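Local coordinates for protein STU0660 (Streptococcus thermophilus, PDB 3ZTH) that probably binds DNA as a tetrameric, magnesium-binding Csn2-type protein of CRISPR-mediated bacterial immunity, at residues 244-249 with 265-270; 306-311 with 327-332; 5-10 with 28-33; 269-274 with 284-289. All blocks are in the same frame, centred on the assembly; numbering follows the deposited sequence.

Contact 1. Residues 244-249 with 265-270; sequences LKIDEE and YDVEFM
The loop 244-249 runs up to the first turn of helix 267-277, its backbone coming nearest where the CA atoms of Glu248 and Val267 lie 5.7 Å apart. Glu248 carries the polar half of the contact. Its chain is bent at chi2 (-57°), which swings the carboxylate over the start of the helix, and OE2 accepts the backbone N-H of Glu268 at 3.0 Å. The bond is bent, 144° at the hydrogen, and the N-H meets OE2 from above the carboxylate plane. A first-turn amide of the helix is thus satisfied by a side chain from the loop between strands 232-237 and 254-257 of the mixed, mostly parallel sheet, while Asp266, at the N-cap position, makes no capping bond of its own. The negative carboxylate probably interacts favourably with the helix dipole there, although OE1 of Glu248 also lies 4.2 Å from OD1 of Asp266, a like charge. Val267 fills the apolar half: its CG2 branch, beside the backbone N, rests 3.6 Å from the carbonyl O of Asp247 and meets CG2 of Ile246 obliquely at 4.1 Å. Behind them Ile246 packs on Leu293 of helix 286-296, and the carboxylate of Glu268 turns to a salt bridge with Arg286.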
# COMPACT_ATOMS: atom_id res chain seq x y z
N LEU A 244 7.41 -3.57 46.45
CA LEU A 244 7.88 -4.95 46.51
C LEU A 244 7.15 -5.69 47.63
O LEU A 244 7.10 -5.21 48.76
CB LEU A 244 9.38 -4.96 46.78
CG LEU A 244 10.08 -6.31 46.90
CD1 LEU A 244 9.97 -7.06 45.57
CD2 LEU A 244 11.53 -6.09 47.31
N LYS A 245 6.57 -6.84 47.32
CA LYS A 245 5.85 -7.64 48.32
C LYS A 245 6.62 -8.93 48.57
O LYS A 245 6.86 -9.70 47.65
CB LYS A 245 4.44 -8.00 47.82
CG LYS A 245 3.56 -6.81 47.47
CD LYS A 245 3.33 -5.90 48.68
CE LYS A 245 2.61 -4.62 48.28
NZ LYS A 245 2.42 -3.67 49.42
N ILE A 246 6.98 -9.17 49.83
CA ILE A 246 7.71 -10.39 50.18
C ILE A 246 6.94 -11.27 51.16
O ILE A 246 6.46 -10.79 52.18
CB ILE A 246 9.08 -10.05 50.82
CG1 ILE A 246 10.00 -9.41 49.78
CG2 ILE A 246 9.72 -11.30 51.40
CD1 ILE A 246 11.37 -9.05 50.31
N ASP A 247 6.80 -12.55 50.81
CA ASP A 247 6.14 -13.53 51.68
C ASP A 247 6.84 -14.87 51.49
O ASP A 247 7.74 -14.99 50.66
CB ASP A 247 4.63 -13.65 51.38
CG ASP A 247 4.34 -14.15 49.97
OD1 ASP A 247 4.98 -15.13 49.53
OD2 ASP A 247 3.45 -13.57 49.31
N GLU A 248 6.43 -15.88 52.26
CA GLU A 248 7.06 -17.20 52.16
C GLU A 248 7.00 -17.83 50.77
O GLU A 248 7.94 -18.49 50.34
CB GLU A 248 6.45 -18.18 53.17
CG GLU A 248 7.19 -18.27 54.50
CD GLU A 248 8.67 -18.66 54.35
OE1 GLU A 248 9.17 -18.76 53.21
OE2 GLU A 248 9.34 -18.86 55.40
N GLU A 249 5.89 -17.62 50.07
CA GLU A 249 5.71 -18.21 48.75
C GLU A 249 6.53 -17.60 47.62
O GLU A 249 7.15 -18.33 46.85
CB GLU A 249 4.23 -18.18 48.37
CG GLU A 249 3.35 -18.84 49.40
CD GLU A 249 3.90 -20.19 49.85
OE1 GLU A 249 4.06 -21.09 48.99
OE2 GLU A 249 4.19 -20.34 51.06
N TYR A 265 16.35 -15.96 49.29
CA TYR A 265 16.18 -17.32 49.77
C TYR A 265 14.80 -17.36 50.43
O TYR A 265 14.03 -16.40 50.32
CB TYR A 265 17.23 -17.67 50.83
CG TYR A 265 18.68 -17.55 50.39
CD1 TYR A 265 19.22 -18.40 49.41
CD2 TYR A 265 19.53 -16.64 51.00
CE1 TYR A 265 20.57 -18.34 49.07
CE2 TYR A 265 20.88 -16.56 50.67
CZ TYR A 265 21.40 -17.42 49.71
OH TYR A 265 22.75 -17.36 49.42
N ASP A 266 14.49 -18.45 51.13
CA ASP A 266 13.22 -18.53 51.83
C ASP A 266 13.33 -17.56 53.00
O ASP A 266 14.42 -17.35 53.53
CB ASP A 266 12.98 -19.95 52.37
CG ASP A 266 12.71 -20.95 51.27
OD1 ASP A 266 11.71 -20.80 50.54
OD2 ASP A 266 13.52 -21.90 51.13
N VAL A 267 12.20 -16.97 53.37
CA VAL A 267 12.15 -15.99 54.46
C VAL A 267 12.57 -16.56 55.82
O VAL A 267 13.37 -15.94 56.53
CB VAL A 267 10.73 -15.41 54.59
CG1 VAL A 267 10.71 -14.28 55.60
CG2 VAL A 267 10.26 -14.92 53.22
N GLU A 268 12.05 -17.73 56.19
CA GLU A 268 12.42 -18.32 57.47
C GLU A 268 13.93 -18.61 57.49
O GLU A 268 14.60 -18.41 58.51
CB GLU A 268 11.64 -19.61 57.71
CG GLU A 268 11.88 -20.23 59.09
CD GLU A 268 11.67 -19.23 60.23
OE1 GLU A 268 10.78 -18.36 60.12
OE2 GLU A 268 12.40 -19.33 61.25
N PHE A 269 14.46 -19.07 56.37
CA PHE A 269 15.88 -19.35 56.28
C PHE A 269 16.67 -18.08 56.60
O PHE A 269 17.54 -18.08 57.46
CB PHE A 269 16.23 -19.85 54.87
CG PHE A 269 17.70 -20.05 54.65
CD1 PHE A 269 18.32 -21.24 55.04
CD2 PHE A 269 18.48 -19.04 54.09
CE1 PHE A 269 19.70 -21.41 54.87
CE2 PHE A 269 19.86 -19.20 53.92
CZ PHE A 269 20.47 -20.39 54.31
N MSE A 270 16.35 -16.99 55.91
CA MSE A 270 17.04 -15.72 56.10
C MSE A 270 16.84 -15.12 57.48
O MSE A 270 17.75 -14.50 58.04
CB MSE A 270 16.61 -14.72 55.04
CG MSE A 270 16.93 -15.18 53.63
SE MSE A 270 16.57 -13.79 52.34
CE MSE A 270 14.64 -13.98 52.23

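Contact 2. Residues 306-311 with 327-332; sequences RQPSLS and FSYRIR
Gln307 makes the polar link of this contact: its OE1 accepts the backbone N-H of Arg332 at 2.6 Å, fairly straight at 161°, with the donor above the plane of the carbonyl group. Its chain, extended beyond CG, carries the amide out to the other loop, where NE2 lies 3.6 Å from CG2 of Ile331. On its way the chain passes the end of Tyr329, whose OH sits 3.5 Å from Gln307 CG and meets Pro308 CD tip to tip. That hydroxyl is buried by the contact and has no polar partner in the model. Farther along, the ends of two branched chains cross at about a right angle, CD1 of Leu310 touching CD1 of Ile331 at 3.5 Å. Bonds within loop 327-332 probably help to fix its course. Arg330 bends back so that its NH1 donates to Phe327 O at 2.9 Å. The same Arg330 NH1 donates to Tyr329 O at 2.6 Å, and both acceptors lie close to the guanidinium plane. Asn319 OD1 of helix 312-324 accepts the N-H of Ile331, the residue before Arg332. The two loops are the entry to and exit from helix 312-324, on which Leu310 and Ile331 both pack through Leu318; Ser311 caps the start of that helix, and Ser309 bonds to Ser311 and Asp314 of the second subunit.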
# COMPACT_ATOMS: atom_id res chain seq x y z
N ARG A 306 26.04 7.36 47.38
CA ARG A 306 25.32 8.08 48.43
C ARG A 306 24.61 7.05 49.29
O ARG A 306 23.90 6.20 48.76
CB ARG A 306 24.28 9.01 47.83
CG ARG A 306 24.82 10.11 46.94
CD ARG A 306 23.69 10.90 46.29
NE ARG A 306 24.13 12.20 45.80
CZ ARG A 306 23.33 13.09 45.22
NH1 ARG A 306 22.04 12.83 45.03
NH2 ARG A 306 23.83 14.26 44.82
N GLN A 307 24.78 7.13 50.60
CA GLN A 307 24.11 6.20 51.51
C GLN A 307 22.62 6.43 51.51
O GLN A 307 22.17 7.54 51.77
CB GLN A 307 24.60 6.37 52.94
CG GLN A 307 25.89 5.70 53.24
CD GLN A 307 26.04 5.44 54.72
OE1 GLN A 307 27.02 4.85 55.16
NE2 GLN A 307 25.06 5.89 55.50
N PRO A 308 21.83 5.39 51.22
CA PRO A 308 20.38 5.60 51.22
C PRO A 308 19.93 5.91 52.64
O PRO A 308 20.50 5.41 53.61
CB PRO A 308 19.83 4.26 50.71
CG PRO A 308 20.84 3.28 51.22
CD PRO A 308 22.16 3.98 50.93
N SER A 309 18.93 6.78 52.76
CA SER A 309 18.40 7.17 54.05
C SER A 309 17.58 6.01 54.58
O SER A 309 16.59 5.60 53.96
CB SER A 309 17.53 8.43 53.91
OG SER A 309 17.14 8.92 55.18
N LEU A 310 17.99 5.47 55.72
CA LEU A 310 17.30 4.34 56.31
C LEU A 310 17.30 4.43 57.82
O LEU A 310 18.13 5.13 58.41
CB LEU A 310 17.96 3.02 55.90
CG LEU A 310 18.02 2.67 54.41
CD1 LEU A 310 18.84 1.39 54.23
CD2 LEU A 310 16.62 2.49 53.87
N SER A 311 16.37 3.70 58.44
CA SER A 311 16.29 3.65 59.89
C SER A 311 17.49 2.85 60.37
O SER A 311 18.10 2.10 59.60
CB SER A 311 15.00 2.96 60.34
OG SER A 311 15.04 1.57 60.06
N PHE A 327 28.58 -9.76 49.83
CA PHE A 327 28.77 -8.47 49.18
C PHE A 327 29.33 -7.56 50.26
O PHE A 327 28.80 -7.51 51.38
CB PHE A 327 27.45 -7.92 48.65
CG PHE A 327 27.61 -6.82 47.65
CD1 PHE A 327 28.03 -7.10 46.36
CD2 PHE A 327 27.39 -5.49 48.01
CE1 PHE A 327 28.22 -6.07 45.44
CE2 PHE A 327 27.57 -4.47 47.09
CZ PHE A 327 27.99 -4.75 45.81
N SER A 328 30.38 -6.82 49.93
CA SER A 328 31.07 -5.94 50.88
C SER A 328 30.45 -4.60 51.29
O SER A 328 30.82 -4.05 52.33
CB SER A 328 32.49 -5.67 50.36
OG SER A 328 32.45 -4.93 49.15
N TYR A 329 29.54 -4.05 50.50
CA TYR A 329 28.96 -2.76 50.88
C TYR A 329 28.37 -2.71 52.28
O TYR A 329 27.75 -3.67 52.74
CB TYR A 329 27.88 -2.33 49.89
CG TYR A 329 27.35 -0.95 50.22
CD1 TYR A 329 28.09 0.19 49.88
CD2 TYR A 329 26.15 -0.79 50.91
CE1 TYR A 329 27.64 1.46 50.23
CE2 TYR A 329 25.69 0.48 51.26
CZ TYR A 329 26.44 1.60 50.91
OH TYR A 329 25.99 2.85 51.25
N ARG A 330 28.57 -1.58 52.96
CA ARG A 330 28.05 -1.41 54.31
C ARG A 330 27.65 0.03 54.59
O ARG A 330 28.38 0.97 54.27
CB ARG A 330 29.08 -1.82 55.36
CG ARG A 330 29.50 -3.28 55.35
CD ARG A 330 28.48 -4.18 56.03
NE ARG A 330 28.95 -5.56 56.02
CZ ARG A 330 29.10 -6.29 54.92
NH1 ARG A 330 28.81 -5.78 53.74
NH2 ARG A 330 29.55 -7.54 55.01
N ILE A 331 26.48 0.20 55.18
CA ILE A 331 26.01 1.51 55.56
C ILE A 331 26.80 1.82 56.84
O ILE A 331 26.84 1.00 57.76
CB ILE A 331 24.49 1.48 55.85
CG1 ILE A 331 23.74 1.40 54.52
CG2 ILE A 331 24.07 2.68 56.67
CD1 ILE A 331 22.27 1.08 54.67
N ARG A 332 27.47 2.97 56.88
CA ARG A 332 28.25 3.34 58.06
C ARG A 332 27.45 4.23 59.00
O ARG A 332 26.69 5.10 58.57
CB ARG A 332 29.55 4.05 57.66
CG ARG A 332 30.73 3.13 57.30
CD ARG A 332 30.65 2.61 55.86
NE ARG A 332 31.86 1.88 55.49
CZ ARG A 332 32.04 1.25 54.32
NH1 ARG A 332 31.10 1.27 53.39
NH2 ARG A 332 33.19 0.62 54.08

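Contact 3. Residues 5-10 with 28-33; sequences VQHPYK and NELKYY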
# COMPACT_ATOMS: atom_id res chain seq x y z
N VAL A 5 19.07 -15.59 30.74
CA VAL A 5 18.99 -14.65 29.63
C VAL A 5 20.33 -14.25 29.06
O VAL A 5 21.25 -13.86 29.78
CB VAL A 5 18.24 -13.36 30.06
CG1 VAL A 5 18.01 -12.46 28.85
CG2 VAL A 5 16.92 -13.74 30.71
N GLN A 6 20.42 -14.34 27.74
CA GLN A 6 21.64 -13.99 27.05
C GLN A 6 22.00 -12.52 27.17
O GLN A 6 21.17 -11.63 27.00
CB GLN A 6 21.52 -14.36 25.58
CG GLN A 6 22.86 -14.54 24.90
CD GLN A 6 22.72 -15.17 23.55
OE1 GLN A 6 21.94 -16.12 23.36
NE2 GLN A 6 23.49 -14.67 22.58
N HIS A 7 23.28 -12.28 27.46
CA HIS A 7 23.82 -10.95 27.60
C HIS A 7 24.85 -10.77 26.49
O HIS A 7 25.65 -11.67 26.24
CB HIS A 7 24.51 -10.81 28.95
CG HIS A 7 24.99 -9.43 29.26
ND1 HIS A 7 24.18 -8.48 29.84
CD2 HIS A 7 26.19 -8.84 29.06
CE1 HIS A 7 24.87 -7.36 29.99
NE2 HIS A 7 26.09 -7.55 29.52
N PRO A 8 24.86 -9.61 25.83
CA PRO A 8 25.82 -9.37 24.75
C PRO A 8 27.30 -9.69 25.01
O PRO A 8 27.99 -10.16 24.11
CB PRO A 8 25.59 -7.90 24.39
CG PRO A 8 25.06 -7.31 25.66
CD PRO A 8 24.10 -8.39 26.13
N TYR A 9 27.82 -9.46 26.21
CA TYR A 9 29.23 -9.78 26.43
C TYR A 9 29.62 -10.42 27.75
O TYR A 9 30.80 -10.68 28.00
CB TYR A 9 30.10 -8.54 26.18
CG TYR A 9 29.39 -7.20 26.27
CD1 TYR A 9 28.96 -6.69 27.50
CD2 TYR A 9 29.17 -6.43 25.12
CE1 TYR A 9 28.32 -5.44 27.58
CE2 TYR A 9 28.54 -5.18 25.19
CZ TYR A 9 28.12 -4.69 26.42
OH TYR A 9 27.50 -3.45 26.49
N LYS A 10 28.64 -10.69 28.60
CA LYS A 10 28.91 -11.31 29.89
C LYS A 10 28.11 -12.60 30.06
O LYS A 10 27.39 -13.03 29.16
CB LYS A 10 28.58 -10.35 31.02
CG LYS A 10 29.39 -9.07 31.01
CD LYS A 10 29.08 -8.25 32.25
CE LYS A 10 30.03 -7.08 32.42
NZ LYS A 10 29.77 -6.39 33.72
N ASN A 28 19.41 -0.27 37.01
CA ASN A 28 18.29 -0.01 36.11
C ASN A 28 18.53 -0.38 34.65
O ASN A 28 17.64 -0.92 33.99
CB ASN A 28 17.87 1.45 36.24
CG ASN A 28 17.23 1.74 37.59
OD1 ASN A 28 17.00 0.82 38.38
ND2 ASN A 28 16.92 3.01 37.86
N GLU A 29 19.73 -0.11 34.15
CA GLU A 29 20.04 -0.42 32.76
C GLU A 29 19.92 -1.93 32.53
O GLU A 29 19.33 -2.38 31.56
CB GLU A 29 21.45 0.06 32.42
CG GLU A 29 21.67 1.52 32.80
CD GLU A 29 22.26 1.71 34.20
OE1 GLU A 29 21.72 1.15 35.19
OE2 GLU A 29 23.27 2.44 34.31
N LEU A 30 20.49 -2.71 33.45
CA LEU A 30 20.43 -4.15 33.30
C LEU A 30 18.98 -4.62 33.37
O LEU A 30 18.58 -5.49 32.60
CB LEU A 30 21.28 -4.83 34.38
CG LEU A 30 21.24 -6.36 34.40
CD1 LEU A 30 21.86 -6.92 33.13
CD2 LEU A 30 21.96 -6.87 35.63
N LYS A 31 18.20 -4.05 34.28
CA LYS A 31 16.79 -4.42 34.41
C LYS A 31 16.11 -4.14 33.09
O LYS A 31 15.34 -4.96 32.58
CB LYS A 31 16.09 -3.62 35.53
CG LYS A 31 16.56 -3.99 36.94
CD LYS A 31 15.65 -3.47 38.05
CE LYS A 31 15.76 -1.97 38.23
NZ LYS A 31 14.97 -1.52 39.40
N TYR A 32 16.42 -2.99 32.52
CA TYR A 32 15.80 -2.60 31.26
C TYR A 32 16.18 -3.54 30.14
O TYR A 32 15.33 -3.93 29.33
CB TYR A 32 16.19 -1.17 30.89
CG TYR A 32 15.37 -0.63 29.75
CD1 TYR A 32 14.14 -0.01 29.99
CD2 TYR A 32 15.79 -0.75 28.43
CE1 TYR A 32 13.36 0.46 28.95
CE2 TYR A 32 15.02 -0.28 27.37
CZ TYR A 32 13.80 0.32 27.64
OH TYR A 32 13.02 0.81 26.61
N TYR A 33 17.46 -3.90 30.08
CA TYR A 33 17.95 -4.81 29.06
C TYR A 33 17.24 -6.16 29.20
O TYR A 33 16.84 -6.76 28.21
CB TYR A 33 19.45 -5.01 29.21
CG TYR A 33 19.96 -6.12 28.33
CD1 TYR A 33 20.19 -5.91 26.98
CD2 TYR A 33 20.15 -7.41 28.84
CE1 TYR A 33 20.60 -6.96 26.14
CE2 TYR A 33 20.56 -8.46 28.02
CZ TYR A 33 20.78 -8.23 26.66
OH TYR A 33 21.19 -9.26 25.85
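Tyr33, His7 and Pro8 have the most surface buried here, and the phenol of Tyr33 is the hub. With CG anti to the backbone N (chi1 170°), the side chain leaves helix 28-43 and reaches across to the loop that follows strand 2-5. Its OH donates to the carbonyl O of Gln6 at 2.6 Å; the acceptor lies at the edge of the ring, near its plane, while the hydroxyl approaches from above the plane of the peptide carbonyl. Pro8 meets the phenol tip to tip, its CD 3.1 Å from Tyr33 OH and 3.4 Å from Tyr33 CZ, so a backbone acceptor and a proline ring both crowd the hydroxyl end. His7 also has CG anti to its backbone N (chi1 -174°) and sets its ring edge toward the face of Tyr33, an edge-to-face pair with centroids 5.4 Å apart and planes at 67°. His7 ND1 is 4.1 Å from Tyr33 CE2; it is buried by the contact and has no polar partner in the model. Leu30, one turn earlier on the helix, brings CD1 to 4.3 Å from the same nitrogen. Ile13 of strand 13-16 touches His7, Leu30 and Tyr33, and Trp174 of the second subunit meets the Tyr33 ring. The contact joins helix 28-43 to the loop between strands 2-5 and 13-16. The helix follows strand 20-24 and the Mg(2+)-binding Gln26, placing it where the first helix after the P-loop stands in P-loop NTPases, consistent with the relation of this Csn2 family to those proteins.

Contact 4. Residues 269-274 with 284-289; sequences FMYERV and PTREGF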
# COMPACT_ATOMS: atom_id res chain seq x y z
N PHE A 269 14.46 -19.07 56.37
CA PHE A 269 15.88 -19.35 56.28
C PHE A 269 16.67 -18.08 56.60
O PHE A 269 17.54 -18.08 57.46
CB PHE A 269 16.23 -19.85 54.87
CG PHE A 269 17.70 -20.05 54.65
CD1 PHE A 269 18.32 -21.24 55.04
CD2 PHE A 269 18.48 -19.04 54.09
CE1 PHE A 269 19.70 -21.41 54.87
CE2 PHE A 269 19.86 -19.20 53.92
CZ PHE A 269 20.47 -20.39 54.31
N MSE A 270 16.35 -16.99 55.91
CA MSE A 270 17.04 -15.72 56.10
C MSE A 270 16.84 -15.12 57.48
O MSE A 270 17.75 -14.50 58.04
CB MSE A 270 16.61 -14.72 55.04
CG MSE A 270 16.93 -15.18 53.63
SE MSE A 270 16.57 -13.79 52.34
CE MSE A 270 14.64 -13.98 52.23
N TYR A 271 15.65 -15.30 58.04
CA TYR A 271 15.38 -14.77 59.36
C TYR A 271 16.37 -15.37 60.36
O TYR A 271 17.02 -14.66 61.12
CB TYR A 271 13.96 -15.10 59.80
CG TYR A 271 13.62 -14.58 61.18
CD1 TYR A 271 13.30 -13.24 61.38
CD2 TYR A 271 13.61 -15.43 62.28
CE1 TYR A 271 12.98 -12.76 62.64
CE2 TYR A 271 13.29 -14.97 63.55
CZ TYR A 271 12.98 -13.62 63.72
OH TYR A 271 12.68 -13.15 64.98
N GLU A 272 16.47 -16.70 60.34
CA GLU A 272 17.37 -17.38 61.26
C GLU A 272 18.82 -16.96 61.07
O GLU A 272 19.52 -16.69 62.05
CB GLU A 272 17.20 -18.90 61.13
CG GLU A 272 15.99 -19.42 61.91
CD GLU A 272 15.54 -20.81 61.50
OE1 GLU A 272 16.41 -21.69 61.29
OE2 GLU A 272 14.31 -21.03 61.39
N ARG A 273 19.27 -16.90 59.82
CA ARG A 273 20.65 -16.49 59.53
C ARG A 273 20.90 -15.09 60.08
O ARG A 273 21.84 -14.88 60.84
CB ARG A 273 20.90 -16.47 58.01
CG ARG A 273 21.04 -17.83 57.35
CD ARG A 273 22.20 -18.62 57.96
NE ARG A 273 22.60 -19.76 57.14
CZ ARG A 273 23.16 -19.66 55.93
NH1 ARG A 273 23.40 -18.47 55.40
NH2 ARG A 273 23.50 -20.76 55.27
N VAL A 274 20.05 -14.15 59.68
CA VAL A 274 20.18 -12.76 60.12
C VAL A 274 20.15 -12.68 61.64
O VAL A 274 20.98 -12.00 62.25
CB VAL A 274 19.04 -11.89 59.53
CG1 VAL A 274 19.11 -10.47 60.07
CG2 VAL A 274 19.14 -11.88 58.02
N PRO A 284 14.39 -8.72 65.91
CA PRO A 284 13.14 -8.18 65.39
C PRO A 284 12.15 -9.33 65.24
O PRO A 284 12.54 -10.49 65.13
CB PRO A 284 13.54 -7.59 64.04
CG PRO A 284 15.00 -7.24 64.25
CD PRO A 284 15.51 -8.44 65.00
N THR A 285 10.86 -9.00 65.24
CA THR A 285 9.84 -10.02 65.07
C THR A 285 9.93 -10.52 63.63
O THR A 285 10.52 -9.86 62.76
CB THR A 285 8.43 -9.43 65.32
OG1 THR A 285 7.44 -10.43 65.05
CG2 THR A 285 8.16 -8.26 64.39
N ARG A 286 9.35 -11.68 63.37
CA ARG A 286 9.38 -12.22 62.02
C ARG A 286 8.72 -11.24 61.05
O ARG A 286 9.15 -11.12 59.90
CB ARG A 286 8.67 -13.57 61.99
CG ARG A 286 9.58 -14.71 61.61
CD ARG A 286 9.05 -16.02 62.10
NE ARG A 286 9.46 -16.25 63.48
CZ ARG A 286 10.43 -17.07 63.84
NH1 ARG A 286 11.10 -17.77 62.93
NH2 ARG A 286 10.74 -17.19 65.13
N GLU A 287 7.69 -10.55 61.51
CA GLU A 287 7.00 -9.59 60.67
C GLU A 287 7.86 -8.32 60.51
O GLU A 287 7.95 -7.76 59.43
CB GLU A 287 5.64 -9.23 61.27
CG GLU A 287 4.87 -8.19 60.48
CD GLU A 287 4.63 -8.60 59.03
OE1 GLU A 287 5.03 -9.72 58.64
OE2 GLU A 287 4.05 -7.80 58.27
N GLY A 288 8.48 -7.89 61.60
CA GLY A 288 9.32 -6.71 61.54
C GLY A 288 10.49 -6.97 60.61
O GLY A 288 10.99 -6.08 59.92
N PHE A 289 10.94 -8.22 60.60
CA PHE A 289 12.05 -8.59 59.74
C PHE A 289 11.58 -8.60 58.30
O PHE A 289 12.25 -8.07 57.41
CB PHE A 289 12.55 -9.99 60.10
CG PHE A 289 13.49 -10.56 59.09
CD1 PHE A 289 14.76 -10.01 58.91
CD2 PHE A 289 13.09 -11.60 58.26
CE1 PHE A 289 15.61 -10.49 57.92
CE2 PHE A 289 13.93 -12.09 57.27
CZ PHE A 289 15.20 -11.53 57.09
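The Tyr271 ring has Arg286 over one face and Phe289 at its edge. Arg286 CG sits 3.9 Å from the ring centroid, 4° off the normal, a CH-pi contact almost exactly over the centre. Beyond it the chain bends at chi3 (-85°) and lays its guanidinium over the CD2-CE2 side, NH1 3.5 Å from Tyr271 CD2, with the two planes inclined at 39°. Phe289 offers its face to the edge of Tyr271 in an offset edge-to-face pair, centroids 5.4 Å apart, and CD1 of Tyr271 touches CD2 of Phe289 at 3.5 Å. Over that Phe289 face lies Tyr271 CA as well, a second CH-pi contact, while Phe289 CE1 meets Val274 CG2 tip to tip at 3.8 Å. Both aromatic chains have CG anti to the backbone N, which turns each ring toward the other helix. In the plane of its ring, Tyr271 OH donates to the carbonyl O of Pro284 at 2.7 Å, nearly along the C=O axis. Helices 267-277 and 286-296 are therefore joined by ring packing, by this bond just before the second helix and by the Arg286-Glu268 salt bridge, which holds the guanidinium over the ring, where its positive charge probably interacts favourably with the pi electrons.

Overall arrangement
Contacts 1 and 4 are neighbours, their centres 9 Å apart: they share Phe269 and Met270 on helix 267-277, and a salt bridge of 2.6 Å between Glu268 OE2 and Arg286 NH1 joins them directly. Contact 2 lies about 22 Å from contact 1 and 19 Å from contact 4 between centres, and Val274 packs on helix 312-324, which the two loops of contact 2 flank. Contact 3 stands apart, about 25 Å from contacts 1 and 2 and about 32 Å from contact 4 between centres. The side chains of Pro308 in contact 2 and Leu30 in contact 3 are about 9 Å and 12 Å from a bound magnesium. Both contacts touch the second subunit; contact 1 reaches it through Lys245, while contact 4 meets no other chain.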